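Local coordinates for putative exported protein (Bacteroides fragilis, PDB 4RAA), which is of unknown function but folds as a six-bladed beta-propeller of the YWTD superfamily and is probably an exported protein, at residues N141-S146 with F159-S164; D170-K175 with Y207-S212; T131-Q136 with Q187-V192; A107-L112 with R125-S130; L45-N50 with S90-D95. All blocks are in the same frame, centred on the assembly; numbering follows the deposited sequence.

Interactions 1, 3 and 5 are buried, whereas interactions 2 and 4 are only partly so. Interactions 1 and 4 are hairpin pairings held by backbone hydrogen bonds. The other three join segments of different blades: interactions 3 and 5, nearest the centre of the chain, mate apolar side chains with no hydrogen bond across, and interaction 2, farther out, adds a lysine-to-carbonyl bond. Interactions 1, 2 and 3 share one four-stranded sheet, strand 157-162 of interaction 1 lying between strands 142-145 and 168-174. Interactions 3 and 5 touch through Gln187 with Ser91 and Ser132 with Ser90. Interaction 4 alone includes a phosphate, between two subunits.

Interaction 1 (N141-S146 with F159-S164); sequences NLLWNS and FVVTDS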
# COMPACT_ATOMS: atom_id res chain seq x y z
N ASN A 141 -14.59 7.43 1.00
CA ASN A 141 -13.35 8.06 1.49
C ASN A 141 -13.13 7.69 2.95
O ASN A 141 -14.05 7.26 3.65
CB ASN A 141 -13.42 9.58 1.36
CG ASN A 141 -13.62 10.04 -0.07
OD1 ASN A 141 -13.11 9.44 -1.01
ND2 ASN A 141 -14.35 11.13 -0.23
N LEU A 142 -11.91 7.91 3.42
CA LEU A 142 -11.48 7.49 4.74
C LEU A 142 -11.27 8.68 5.67
O LEU A 142 -10.67 9.67 5.26
CB LEU A 142 -10.16 6.72 4.59
CG LEU A 142 -10.16 5.59 3.54
CD1 LEU A 142 -8.74 5.10 3.27
CD2 LEU A 142 -11.09 4.45 3.94
N LEU A 143 -11.79 8.59 6.90
CA LEU A 143 -11.59 9.62 7.94
C LEU A 143 -10.55 9.06 8.90
O LEU A 143 -10.77 8.00 9.46
CB LEU A 143 -12.87 9.94 8.71
CG LEU A 143 -12.77 10.99 9.84
CD1 LEU A 143 -12.35 12.36 9.31
CD2 LEU A 143 -14.09 11.11 10.59
N TRP A 144 -9.44 9.78 9.05
CA TRP A 144 -8.35 9.44 9.97
C TRP A 144 -8.19 10.59 10.97
O TRP A 144 -8.54 11.74 10.66
CB TRP A 144 -7.01 9.36 9.24
CG TRP A 144 -6.91 8.48 8.07
CD1 TRP A 144 -7.37 8.72 6.80
CD2 TRP A 144 -6.19 7.25 8.00
NE1 TRP A 144 -7.03 7.69 5.97
CE2 TRP A 144 -6.30 6.77 6.67
CE3 TRP A 144 -5.48 6.49 8.94
CZ2 TRP A 144 -5.73 5.57 6.26
CZ3 TRP A 144 -4.91 5.29 8.54
CH2 TRP A 144 -5.04 4.84 7.20
N ASN A 145 -7.62 10.28 12.15
CA ASN A 145 -7.29 11.31 13.13
C ASN A 145 -5.84 11.71 12.88
O ASN A 145 -5.08 10.91 12.33
CB ASN A 145 -7.56 10.85 14.58
CG ASN A 145 -6.50 9.90 15.14
OD1 ASN A 145 -6.12 8.91 14.51
ND2 ASN A 145 -6.04 10.18 16.35
N SER A 146 -5.47 12.93 13.26
CA SER A 146 -4.10 13.46 13.11
C SER A 146 -3.35 13.52 14.45
O SER A 146 -3.65 14.39 15.26
CB SER A 146 -4.13 14.87 12.48
OG SER A 146 -2.88 15.54 12.62
N PHE A 159 -8.38 16.07 12.51
CA PHE A 159 -8.68 14.95 11.57
C PHE A 159 -8.37 15.33 10.13
O PHE A 159 -8.17 16.50 9.81
CB PHE A 159 -10.16 14.57 11.64
CG PHE A 159 -10.66 14.32 13.03
CD1 PHE A 159 -10.57 13.06 13.61
CD2 PHE A 159 -11.22 15.37 13.78
CE1 PHE A 159 -11.02 12.84 14.91
CE2 PHE A 159 -11.68 15.16 15.07
CZ PHE A 159 -11.57 13.89 15.63
N VAL A 160 -8.35 14.31 9.27
CA VAL A 160 -8.09 14.49 7.83
C VAL A 160 -8.84 13.45 7.01
O VAL A 160 -8.90 12.29 7.39
CB VAL A 160 -6.56 14.45 7.53
CG1 VAL A 160 -5.93 13.12 7.92
CG2 VAL A 160 -6.27 14.77 6.06
N VAL A 161 -9.41 13.87 5.88
CA VAL A 161 -10.14 12.97 4.98
C VAL A 161 -9.26 12.68 3.77
O VAL A 161 -8.76 13.62 3.15
CB VAL A 161 -11.48 13.57 4.56
CG1 VAL A 161 -12.22 12.63 3.61
CG2 VAL A 161 -12.32 13.88 5.80
N THR A 162 -9.07 11.40 3.46
CA THR A 162 -8.26 10.96 2.32
C THR A 162 -9.06 10.03 1.42
O THR A 162 -10.03 9.42 1.88
CB THR A 162 -6.99 10.16 2.73
OG1 THR A 162 -7.32 8.78 3.01
CG2 THR A 162 -6.28 10.80 3.90
N ASP A 163 -8.60 9.89 0.18
CA ASP A 163 -9.21 8.95 -0.77
C ASP A 163 -8.78 7.51 -0.43
O ASP A 163 -8.02 7.26 0.53
CB ASP A 163 -8.91 9.33 -2.25
CG ASP A 163 -7.42 9.22 -2.64
OD1 ASP A 163 -6.61 8.56 -1.95
OD2 ASP A 163 -7.06 9.79 -3.70
N SER A 164 -9.29 6.56 -1.22
CA SER A 164 -8.92 5.13 -1.19
C SER A 164 -7.39 4.91 -1.02
O SER A 164 -6.94 4.17 -0.17
CB SER A 164 -9.41 4.52 -2.52
OG SER A 164 -8.95 3.21 -2.79
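The indole of Trp144 presents its pyrrole edge to the partner strand. NE1 donates a hydrogen bond to Thr162 OG1 (3.2 Å), the oxygen standing 18° out of the ring plane, while Val160 O lies in plane at the ring edge. Phe129 and Phe166, from beyond the two segments, meet the same indole edge-to-face. The Phe159 ring has the carbonyl oxygen of Trp144 at its edge, in plane, and Asn145 CA comes to it obliquely, 3.7 Å from Phe159 CD1.

Strands 142-145 and 159-162 form the two arms of an antiparallel hairpin. Leu142 with Thr162 and Trp144 with Val160 are the hydrogen-bonded pairs; the bond from Leu142 N to Thr162 O, 2.9 Å long, is nearly straight. Leu143 and Val161, a non-hydrogen-bonded pair, turn to the other face of the sheet together with Asn145 and Phe159. There Leu143 CG is anti to the backbone N (chi1 179°), and its CD1 rests against Val161 CG2 (3.8 Å) and Phe159 CB (3.9 Å).

Thr162 OG1 does double duty: donating to Asp163 O (3.0 Å) would fix the hydroxyl's rotation and leave its oxygen to accept from the indole. A buried indole N-H is thus satisfied within an otherwise largely apolar face of the blade.

Interaction 2 (D170-K175 with Y207-S212); sequences DYKMNK and YRVGTS
Asp170 opens the contact with its CB 4.3 Å from Thr211 O, while its OD2 forms a salt bridge with Lys172 NZ (3.2 Å), the amine sitting above the carboxylate plane. Lys172 reaches across to the following blade. Its CG passes Val209 CG1 at 4.3 Å, the chain bends at chi2 (-61°), and NZ donates to Thr211 O (2.7 Å) from 53° above that carbonyl plane. One ammonium group is therefore shared between a carboxylate of its own strand and a main-chain oxygen of the turn after strand 203-210. At the corner of the chain, Met173, a selenomethionine, makes a Met-aromatic contact: SE lies 4.5 Å from the Tyr207 ring centroid, oblique to the ring, and CE is 3.6 Å from Tyr207 CE1.

Strand 168-174 is the outermost strand of its four-stranded blade, paired with strand 157-162. Strand 203-210 runs between strands 195-200 and 213-222 of the following sheet, whose Ile214 touches Lys172, Tyr207 and Val209.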
# COMPACT_ATOMS: atom_id res chain seq x y z
N ASP A 170 -9.19 16.65 2.22
CA ASP A 170 -9.38 17.86 3.04
C ASP A 170 -9.02 17.63 4.51
O ASP A 170 -9.22 16.54 5.03
CB ASP A 170 -10.82 18.38 2.92
CG ASP A 170 -11.00 19.84 3.40
OD1 ASP A 170 -10.02 20.59 3.62
OD2 ASP A 170 -12.16 20.25 3.54
N TYR A 171 -8.49 18.68 5.14
CA TYR A 171 -8.13 18.68 6.55
C TYR A 171 -9.36 19.19 7.29
O TYR A 171 -9.99 20.15 6.85
CB TYR A 171 -6.95 19.61 6.83
CG TYR A 171 -5.70 19.33 6.04
CD1 TYR A 171 -5.51 19.89 4.76
CD2 TYR A 171 -4.68 18.53 6.56
CE1 TYR A 171 -4.35 19.64 4.03
CE2 TYR A 171 -3.51 18.27 5.85
CZ TYR A 171 -3.35 18.83 4.58
OH TYR A 171 -2.20 18.58 3.87
N LYS A 172 -9.66 18.57 8.44
CA LYS A 172 -10.88 18.83 9.21
C LYS A 172 -10.59 19.20 10.66
O LYS A 172 -9.76 18.56 11.31
CB LYS A 172 -11.76 17.57 9.20
CG LYS A 172 -12.16 17.04 7.82
CD LYS A 172 -12.99 18.05 7.03
CE LYS A 172 -13.56 17.46 5.75
NZ LYS A 172 -14.36 18.46 4.99
N MSE A 173 -11.32 20.20 11.16
CA MSE A 173 -11.25 20.71 12.54
C MSE A 173 -9.93 21.30 12.97
O MSE A 173 -8.96 20.58 13.20
CB MSE A 173 -11.71 19.68 13.58
CG MSE A 173 -13.23 19.73 13.59
SE MSE A 173 -13.85 18.07 14.40
CE MSE A 173 -13.51 18.75 16.20
N ASN A 174 -9.94 22.62 13.16
CA ASN A 174 -8.78 23.39 13.57
C ASN A 174 -8.33 23.01 15.00
O ASN A 174 -9.17 22.93 15.89
CB ASN A 174 -9.11 24.88 13.51
CG ASN A 174 -7.88 25.75 13.60
OD1 ASN A 174 -7.71 26.49 14.57
ND2 ASN A 174 -6.99 25.63 12.61
N LYS A 175 -7.02 22.77 15.17
CA LYS A 175 -6.40 22.38 16.45
C LYS A 175 -5.53 23.53 16.97
O LYS A 175 -4.42 23.75 16.47
CB LYS A 175 -5.59 21.10 16.25
CG LYS A 175 -4.81 20.58 17.47
CD LYS A 175 -4.39 19.12 17.32
CE LYS A 175 -3.33 18.92 16.25
NZ LYS A 175 -3.07 17.51 15.83
N TYR A 207 -19.32 16.22 16.23
CA TYR A 207 -19.52 16.69 14.86
C TYR A 207 -19.75 15.51 13.93
O TYR A 207 -19.06 14.52 14.04
CB TYR A 207 -18.29 17.48 14.38
CG TYR A 207 -17.96 18.70 15.22
CD1 TYR A 207 -17.12 18.60 16.34
CD2 TYR A 207 -18.47 19.97 14.89
CE1 TYR A 207 -16.81 19.72 17.10
CE2 TYR A 207 -18.16 21.09 15.65
CZ TYR A 207 -17.33 20.96 16.75
OH TYR A 207 -17.03 22.05 17.51
N ARG A 208 -20.72 15.64 13.03
CA ARG A 208 -20.99 14.65 11.98
C ARG A 208 -20.03 15.08 10.88
O ARG A 208 -20.14 16.19 10.40
CB ARG A 208 -22.44 14.76 11.51
CG ARG A 208 -22.92 13.66 10.57
CD ARG A 208 -24.30 14.01 10.04
NE ARG A 208 -24.20 15.00 8.97
CZ ARG A 208 -25.14 15.87 8.59
NH1 ARG A 208 -26.32 15.98 9.22
NH2 ARG A 208 -24.87 16.69 7.57
N VAL A 209 -19.06 14.22 10.54
CA VAL A 209 -18.02 14.55 9.54
C VAL A 209 -18.18 13.78 8.24
O VAL A 209 -18.16 12.55 8.25
CB VAL A 209 -16.60 14.26 10.07
CG1 VAL A 209 -15.53 14.67 9.04
CG2 VAL A 209 -16.36 14.94 11.42
N GLY A 210 -18.33 14.52 7.14
CA GLY A 210 -18.37 13.97 5.78
C GLY A 210 -17.17 14.51 5.01
O GLY A 210 -16.32 15.20 5.60
N THR A 211 -17.08 14.21 3.72
CA THR A 211 -15.97 14.70 2.88
C THR A 211 -15.95 16.24 2.77
O THR A 211 -14.87 16.83 2.85
CB THR A 211 -15.96 14.03 1.48
OG1 THR A 211 -15.85 12.62 1.64
CG2 THR A 211 -14.80 14.52 0.62
N SER A 212 -17.12 16.88 2.61
CA SER A 212 -17.24 18.35 2.48
C SER A 212 -18.15 18.97 3.54
O SER A 212 -18.88 19.93 3.24
CB SER A 212 -17.78 18.70 1.10
OG SER A 212 -17.01 18.07 0.11

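Interaction 3 (T131-Q136 with Q187-V192); sequences TSCCLQ and QMIYKV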
# COMPACT_ATOMS: atom_id res chain seq x y z
N THR A 131 -0.99 8.58 12.90
CA THR A 131 -2.42 8.38 13.15
C THR A 131 -2.66 7.07 13.91
O THR A 131 -1.83 6.16 13.84
CB THR A 131 -3.21 8.40 11.83
OG1 THR A 131 -4.61 8.27 12.09
CG2 THR A 131 -2.79 7.26 10.88
N SER A 132 -3.76 6.99 14.66
CA SER A 132 -4.13 5.78 15.45
C SER A 132 -5.47 5.12 15.11
O SER A 132 -5.67 3.94 15.39
CB SER A 132 -4.15 6.13 16.95
OG SER A 132 -5.20 7.03 17.28
N CYS A 133 -6.37 5.85 14.47
CA CYS A 133 -7.74 5.40 14.28
C CYS A 133 -8.32 5.94 12.97
O CYS A 133 -8.02 7.08 12.61
CB CYS A 133 -8.48 5.85 15.55
SG CYS A 133 -10.11 6.53 15.36
N CYS A 134 -9.11 5.10 12.28
CA CYS A 134 -9.70 5.42 10.97
C CYS A 134 -11.09 4.79 10.76
O CYS A 134 -11.40 3.78 11.37
CB CYS A 134 -8.76 4.94 9.85
SG CYS A 134 -9.33 5.11 8.13
N LEU A 135 -11.89 5.39 9.87
CA LEU A 135 -13.23 4.88 9.49
C LEU A 135 -13.63 5.29 8.08
O LEU A 135 -13.33 6.42 7.65
CB LEU A 135 -14.31 5.34 10.48
CG LEU A 135 -14.63 4.48 11.70
CD1 LEU A 135 -15.59 5.25 12.59
CD2 LEU A 135 -15.23 3.12 11.31
N GLN A 136 -14.32 4.40 7.37
CA GLN A 136 -14.76 4.67 6.00
C GLN A 136 -16.06 5.46 6.03
O GLN A 136 -17.03 5.03 6.64
CB GLN A 136 -14.94 3.37 5.20
CG GLN A 136 -15.11 3.63 3.70
CD GLN A 136 -15.14 2.38 2.84
OE1 GLN A 136 -15.76 1.38 3.19
NE2 GLN A 136 -14.50 2.45 1.69
N GLN A 187 -9.77 5.98 20.55
CA GLN A 187 -10.79 5.89 19.49
C GLN A 187 -11.78 7.06 19.73
O GLN A 187 -12.58 7.01 20.67
CB GLN A 187 -11.49 4.52 19.57
CG GLN A 187 -12.48 4.17 18.46
CD GLN A 187 -11.83 3.75 17.16
OE1 GLN A 187 -10.71 3.23 17.15
NE2 GLN A 187 -12.54 3.95 16.05
N MSE A 188 -11.74 8.08 18.87
CA MSE A 188 -12.60 9.29 18.99
C MSE A 188 -13.35 9.57 17.69
O MSE A 188 -13.65 10.72 17.35
CB MSE A 188 -11.80 10.48 19.55
CG MSE A 188 -10.90 11.29 18.60
SE MSE A 188 -9.62 10.18 17.61
CE MSE A 188 -8.24 10.03 19.00
N ILE A 189 -13.67 8.49 16.99
CA ILE A 189 -14.41 8.51 15.74
C ILE A 189 -15.33 7.29 15.79
O ILE A 189 -14.86 6.19 16.17
CB ILE A 189 -13.49 8.35 14.51
CG1 ILE A 189 -12.24 9.22 14.61
CG2 ILE A 189 -14.26 8.71 13.24
CD1 ILE A 189 -11.31 9.07 13.42
N TYR A 190 -16.60 7.47 15.41
CA TYR A 190 -17.58 6.37 15.39
C TYR A 190 -18.70 6.58 14.36
O TYR A 190 -18.86 7.67 13.80
CB TYR A 190 -18.17 6.13 16.80
CG TYR A 190 -18.97 7.27 17.39
CD1 TYR A 190 -20.30 7.48 17.01
CD2 TYR A 190 -18.43 8.12 18.38
CE1 TYR A 190 -21.06 8.51 17.55
CE2 TYR A 190 -19.19 9.15 18.94
CZ TYR A 190 -20.51 9.34 18.51
OH TYR A 190 -21.31 10.33 19.01
N LYS A 191 -19.45 5.50 14.15
CA LYS A 191 -20.59 5.47 13.24
C LYS A 191 -21.93 5.29 13.98
O LYS A 191 -21.98 4.74 15.09
CB LYS A 191 -20.45 4.35 12.19
CG LYS A 191 -19.46 4.65 11.06
CD LYS A 191 -19.65 3.76 9.82
CE LYS A 191 -19.34 2.29 10.09
NZ LYS A 191 -19.47 1.46 8.86
N VAL A 192 -22.98 5.84 13.36
CA VAL A 192 -24.38 5.69 13.77
C VAL A 192 -25.09 5.62 12.42
O VAL A 192 -25.30 6.65 11.75
CB VAL A 192 -24.91 6.86 14.64
CG1 VAL A 192 -26.40 6.68 14.94
CG2 VAL A 192 -24.11 6.96 15.94
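Gln187 brings its amide up to Cys133 at the start of the edge strands 134-136 and 189-192 of two successive blades, which lie toward the middle of the propeller. Their short axes approach to 7.4 Å and run 28° apart, with no hydrogen bond between them, so side chains carry the contact. The bend of Gln187 at chi2 (77°) turns CD back from an extended course, and NE2 lies 3.6 Å from Cys133 SG. The same NE2 donates to Ile189 O (3.2 Å), while OE1 is taken by Ser91 OG of the preceding blade; the amide is thus held at both ends.

Met188, a selenomethionine, adds its SE, 4.3 Å from Cys133 SG. Ile189 divides its branches between two partners: CD1 meets Cys133 SG at 3.4 Å, and CG2 meets Leu135 CD1 at 3.8 Å. Tyr190 points its CB away, its hydroxyl bonding to Glu261, but its backbone matters here, since Leu135 CD1 rests 3.6 Å from Tyr190 CA. The aliphatic part of Lys191 also borders Leu135. Farther along that chain, Lys191 CD comes to 4.3 Å from the carbonyl oxygen of Gln136.

Interaction 4 (A107-L112 with R125-S130); sequences AQDKVL and RRLPFS. With PO4 (phosphate ion), chain B.
Val111 and Arg125 satisfy each other's main chains as a hydrogen-bonded antiparallel pair, Val111 N to Arg125 O at 2.7 Å and Arg125 N to Val111 O at 3.0 Å. Next to them Leu127 N donates to Asp109 O (3.1 Å). The side chain of Leu127 crosses that of Val111 at about a right angle, Leu127 CD2 to Val111 CG2 3.5 Å.

Arg125 and Arg126 turn donors to a phosphate, probably from the crystallisation liquor. Arg125 grips it edge-on with two bonds, NE to phosphate O3 (3.2 Å) and NH2 to phosphate O4 (2.7 Å). Its NH2 has a second acceptor in Leu165 O, and Phe166 makes a cation-pi contact with the same side chain. Arg126 NH2 gives a weak bond to phosphate O2 (3.4 Å), but its NH1 has a salt bridge to Asp167 of the second subunit. That subunit also supplies Arg125 NE and Arg126 N to the phosphate, whose negative charge would offset the arginines gathered from both chains. Lys110 NZ is taken by Glu124 and Glu85 O.

Asp109 and Lys110 both face Asp105, a G1 beta bulge, with Asp109 in the left-handed region. It leads into the hairpin of strands 110-115 and 121-126, the last pair of a propeller blade, here lying at the subunit interface.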
# COMPACT_ATOMS: atom_id res chain seq x y z
N ALA A 107 2.93 0.66 16.06
CA ALA A 107 4.30 0.32 16.40
C ALA A 107 5.16 0.24 15.15
O ALA A 107 6.28 0.75 15.15
CB ALA A 107 4.36 -1.00 17.16
N GLN A 108 4.65 -0.41 14.11
CA GLN A 108 5.37 -0.61 12.84
C GLN A 108 4.95 0.32 11.68
O GLN A 108 5.45 0.15 10.56
CB GLN A 108 5.29 -2.09 12.43
CG GLN A 108 5.96 -2.99 13.45
CD GLN A 108 6.04 -4.44 13.04
OE1 GLN A 108 7.12 -5.01 12.96
NE2 GLN A 108 4.88 -5.05 12.79
N ASP A 109 4.10 1.32 11.97
CA ASP A 109 3.65 2.33 10.98
C ASP A 109 3.09 1.72 9.71
O ASP A 109 3.50 2.07 8.60
CB ASP A 109 4.77 3.34 10.69
CG ASP A 109 5.05 4.25 11.87
OD1 ASP A 109 4.17 5.10 12.16
OD2 ASP A 109 6.14 4.12 12.48
N LYS A 110 2.15 0.79 9.90
CA LYS A 110 1.48 0.11 8.79
C LYS A 110 0.01 -0.22 9.06
O LYS A 110 -0.45 -0.22 10.20
CB LYS A 110 2.25 -1.14 8.37
CG LYS A 110 2.53 -2.14 9.49
CD LYS A 110 3.01 -3.46 8.91
CE LYS A 110 3.33 -4.47 10.00
NZ LYS A 110 3.64 -5.84 9.49
N VAL A 111 -0.71 -0.48 7.97
CA VAL A 111 -2.11 -0.86 7.94
C VAL A 111 -2.13 -2.27 7.38
O VAL A 111 -1.54 -2.50 6.32
CB VAL A 111 -2.92 0.03 6.95
CG1 VAL A 111 -4.41 -0.29 7.02
CG2 VAL A 111 -2.71 1.51 7.26
N LEU A 112 -2.80 -3.20 8.05
CA LEU A 112 -2.87 -4.60 7.57
C LEU A 112 -4.31 -4.91 7.19
O LEU A 112 -5.22 -4.68 8.00
CB LEU A 112 -2.34 -5.59 8.60
CG LEU A 112 -0.91 -5.27 9.08
CD1 LEU A 112 -0.93 -4.46 10.38
CD2 LEU A 112 -0.10 -6.53 9.29
N ARG A 125 0.03 -2.01 3.83
CA ARG A 125 0.54 -0.72 3.35
C ARG A 125 1.06 0.08 4.52
O ARG A 125 0.71 -0.20 5.66
CB ARG A 125 -0.58 0.08 2.71
CG ARG A 125 -1.23 -0.58 1.52
CD ARG A 125 -2.30 0.34 0.95
NE ARG A 125 -1.75 1.61 0.49
CZ ARG A 125 -2.44 2.71 0.21
NH1 ARG A 125 -3.77 2.74 0.35
NH2 ARG A 125 -1.80 3.80 -0.18
N ARG A 126 1.85 1.12 4.23
CA ARG A 126 2.35 2.00 5.29
C ARG A 126 1.32 3.06 5.60
O ARG A 126 0.57 3.48 4.71
CB ARG A 126 3.64 2.70 4.87
CG ARG A 126 4.78 1.74 4.67
CD ARG A 126 6.01 2.46 4.17
NE ARG A 126 5.81 3.09 2.86
CZ ARG A 126 6.74 3.77 2.20
NH1 ARG A 126 7.98 3.92 2.70
NH2 ARG A 126 6.44 4.31 1.01
N LEU A 127 1.29 3.48 6.87
CA LEU A 127 0.42 4.56 7.29
C LEU A 127 0.90 5.79 6.56
O LEU A 127 2.11 5.99 6.46
CB LEU A 127 0.54 4.85 8.79
CG LEU A 127 0.08 3.85 9.85
CD1 LEU A 127 0.42 4.43 11.21
CD2 LEU A 127 -1.42 3.55 9.76
N PRO A 128 -0.03 6.60 6.04
CA PRO A 128 0.36 7.80 5.32
C PRO A 128 0.98 8.92 6.19
O PRO A 128 1.69 9.79 5.66
CB PRO A 128 -0.95 8.26 4.69
CG PRO A 128 -2.00 7.77 5.63
CD PRO A 128 -1.50 6.48 6.17
N PHE A 129 0.70 8.89 7.49
CA PHE A 129 1.15 9.90 8.46
C PHE A 129 0.92 9.38 9.89
O PHE A 129 0.41 8.27 10.06
CB PHE A 129 0.39 11.23 8.21
CG PHE A 129 -1.07 11.04 7.85
CD1 PHE A 129 -2.01 10.64 8.80
CD2 PHE A 129 -1.51 11.29 6.54
CE1 PHE A 129 -3.35 10.47 8.47
CE2 PHE A 129 -2.86 11.13 6.20
CZ PHE A 129 -3.77 10.70 7.17
N SER A 130 1.28 10.16 10.91
CA SER A 130 1.06 9.76 12.31
C SER A 130 -0.45 9.76 12.63
O SER A 130 -1.09 10.82 12.60
CB SER A 130 1.81 10.66 13.28
OG SER A 130 1.60 10.23 14.62
P PO4 B . 1.84 3.15 0.59
O1 PO4 B . 1.70 3.75 1.97
O2 PO4 B . 3.27 3.30 0.10
O3 PO4 B . 1.49 1.69 0.62
O4 PO4 B . 0.88 3.87 -0.33

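Interaction 5 (L45-N50 with S90-D95); sequences LIRELN and SSFFVD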
# COMPACT_ATOMS: atom_id res chain seq x y z
N LEU A 45 -11.62 -2.55 22.05
CA LEU A 45 -12.59 -2.15 21.02
C LEU A 45 -13.39 -3.37 20.57
O LEU A 45 -12.85 -4.48 20.54
CB LEU A 45 -11.82 -1.54 19.84
CG LEU A 45 -12.51 -1.11 18.54
CD1 LEU A 45 -13.59 -0.05 18.75
CD2 LEU A 45 -11.45 -0.60 17.55
N ILE A 46 -14.66 -3.16 20.23
CA ILE A 46 -15.55 -4.25 19.78
C ILE A 46 -16.49 -3.80 18.64
O ILE A 46 -17.03 -2.70 18.70
CB ILE A 46 -16.33 -4.85 20.97
CG1 ILE A 46 -17.03 -6.16 20.58
CG2 ILE A 46 -17.32 -3.86 21.58
CD1 ILE A 46 -17.59 -6.92 21.76
N ARG A 47 -16.66 -4.65 17.63
CA ARG A 47 -17.51 -4.40 16.45
C ARG A 47 -18.25 -5.67 16.03
O ARG A 47 -17.70 -6.76 16.12
CB ARG A 47 -16.66 -3.94 15.25
CG ARG A 47 -15.85 -2.66 15.43
CD ARG A 47 -16.72 -1.44 15.65
NE ARG A 47 -15.95 -0.19 15.68
CZ ARG A 47 -16.38 0.99 16.17
NH1 ARG A 47 -17.59 1.13 16.75
NH2 ARG A 47 -15.57 2.06 16.11
N GLU A 48 -19.49 -5.51 15.55
CA GLU A 48 -20.29 -6.62 15.02
C GLU A 48 -19.87 -6.89 13.58
O GLU A 48 -19.45 -5.97 12.88
CB GLU A 48 -21.80 -6.31 14.98
CG GLU A 48 -22.50 -6.03 16.31
CD GLU A 48 -24.02 -5.97 16.17
OE1 GLU A 48 -24.64 -7.00 15.80
OE2 GLU A 48 -24.62 -4.91 16.45
N LEU A 49 -19.99 -8.13 13.13
CA LEU A 49 -19.70 -8.54 11.74
C LEU A 49 -20.35 -9.89 11.50
O LEU A 49 -19.83 -10.92 11.98
CB LEU A 49 -18.19 -8.60 11.48
CG LEU A 49 -17.74 -9.08 10.09
CD1 LEU A 49 -18.29 -8.18 8.99
CD2 LEU A 49 -16.22 -9.18 10.03
N ASN A 50 -21.47 -9.89 10.76
CA ASN A 50 -22.30 -11.08 10.52
C ASN A 50 -22.82 -11.46 11.93
O ASN A 50 -23.32 -10.56 12.62
CB ASN A 50 -21.51 -12.19 9.78
CG ASN A 50 -20.72 -11.66 8.58
OD1 ASN A 50 -19.60 -12.12 8.34
ND2 ASN A 50 -21.27 -10.68 7.87
N SER A 90 -3.90 -0.11 17.53
CA SER A 90 -4.68 0.96 18.14
C SER A 90 -6.15 0.91 17.73
O SER A 90 -7.00 1.33 18.49
CB SER A 90 -4.10 2.31 17.74
OG SER A 90 -4.01 2.39 16.34
N SER A 91 -6.43 0.42 16.52
CA SER A 91 -7.80 0.38 16.00
C SER A 91 -7.93 -0.50 14.74
O SER A 91 -6.94 -1.02 14.23
CB SER A 91 -8.25 1.81 15.63
OG SER A 91 -9.60 1.83 15.24
N PHE A 92 -9.17 -0.67 14.29
CA PHE A 92 -9.48 -1.36 13.04
C PHE A 92 -10.86 -0.94 12.52
O PHE A 92 -11.59 -0.23 13.20
CB PHE A 92 -9.39 -2.89 13.20
CG PHE A 92 -10.44 -3.47 14.11
CD1 PHE A 92 -10.25 -3.51 15.49
CD2 PHE A 92 -11.64 -3.98 13.59
CE1 PHE A 92 -11.23 -4.03 16.33
CE2 PHE A 92 -12.62 -4.50 14.43
CZ PHE A 92 -12.41 -4.53 15.81
N PHE A 93 -11.20 -1.35 11.30
CA PHE A 93 -12.53 -1.08 10.74
C PHE A 93 -12.86 -2.09 9.66
O PHE A 93 -11.96 -2.76 9.15
CB PHE A 93 -12.69 0.38 10.23
CG PHE A 93 -11.85 0.72 9.02
CD1 PHE A 93 -10.52 1.14 9.15
CD2 PHE A 93 -12.41 0.66 7.73
CE1 PHE A 93 -9.76 1.46 8.03
CE2 PHE A 93 -11.65 0.98 6.61
CZ PHE A 93 -10.33 1.38 6.75
N VAL A 94 -14.15 -2.20 9.36
CA VAL A 94 -14.66 -3.10 8.33
C VAL A 94 -15.12 -2.16 7.22
O VAL A 94 -15.79 -1.17 7.52
CB VAL A 94 -15.85 -3.93 8.88
CG1 VAL A 94 -16.45 -4.84 7.80
CG2 VAL A 94 -15.40 -4.74 10.10
N ASP A 95 -14.79 -2.45 5.96
CA ASP A 95 -15.22 -1.57 4.87
C ASP A 95 -16.75 -1.68 4.71
O ASP A 95 -17.36 -2.66 5.15
CB ASP A 95 -14.44 -1.76 3.55
CG ASP A 95 -14.84 -3.00 2.77
OD1 ASP A 95 -14.72 -4.12 3.33
OD2 ASP A 95 -15.22 -2.86 1.57
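Arg47 lays the aliphatic start of its side chain beside Phe92. CB stands 4.2 Å from Phe92 CE2, and CG comes closer, 3.8 Å from CE2 and 3.9 Å from CZ. The chain then bends at chi2 (-63°), which carries CD off its extended course, and at the tip Leu45 CD1 lies 3.6 Å above one face of the guanidinium, toward its rim. Arginine and phenylalanine slide past each other in opposite directions, the guanidinium and ring planes 72° apart.

Leu45 approaches a different part of the same ring: its CD2 is 3.6 Å from Phe92 CE1 and also 3.8 Å from Ser91 OG, whose polar partner is Gln187. Farther along, Leu49 CD1 meets Val94 CG1 at 4.0 Å.

Leu54 and Leu56 of strand 52-57 also touch Phe92, whose ring thus fits against strands of the preceding blade. Strands 45-49 and 90-94 run nearly parallel, 5° apart, with no hydrogen bonds between them: a largely apolar seam between neighbouring blades of a beta-propeller.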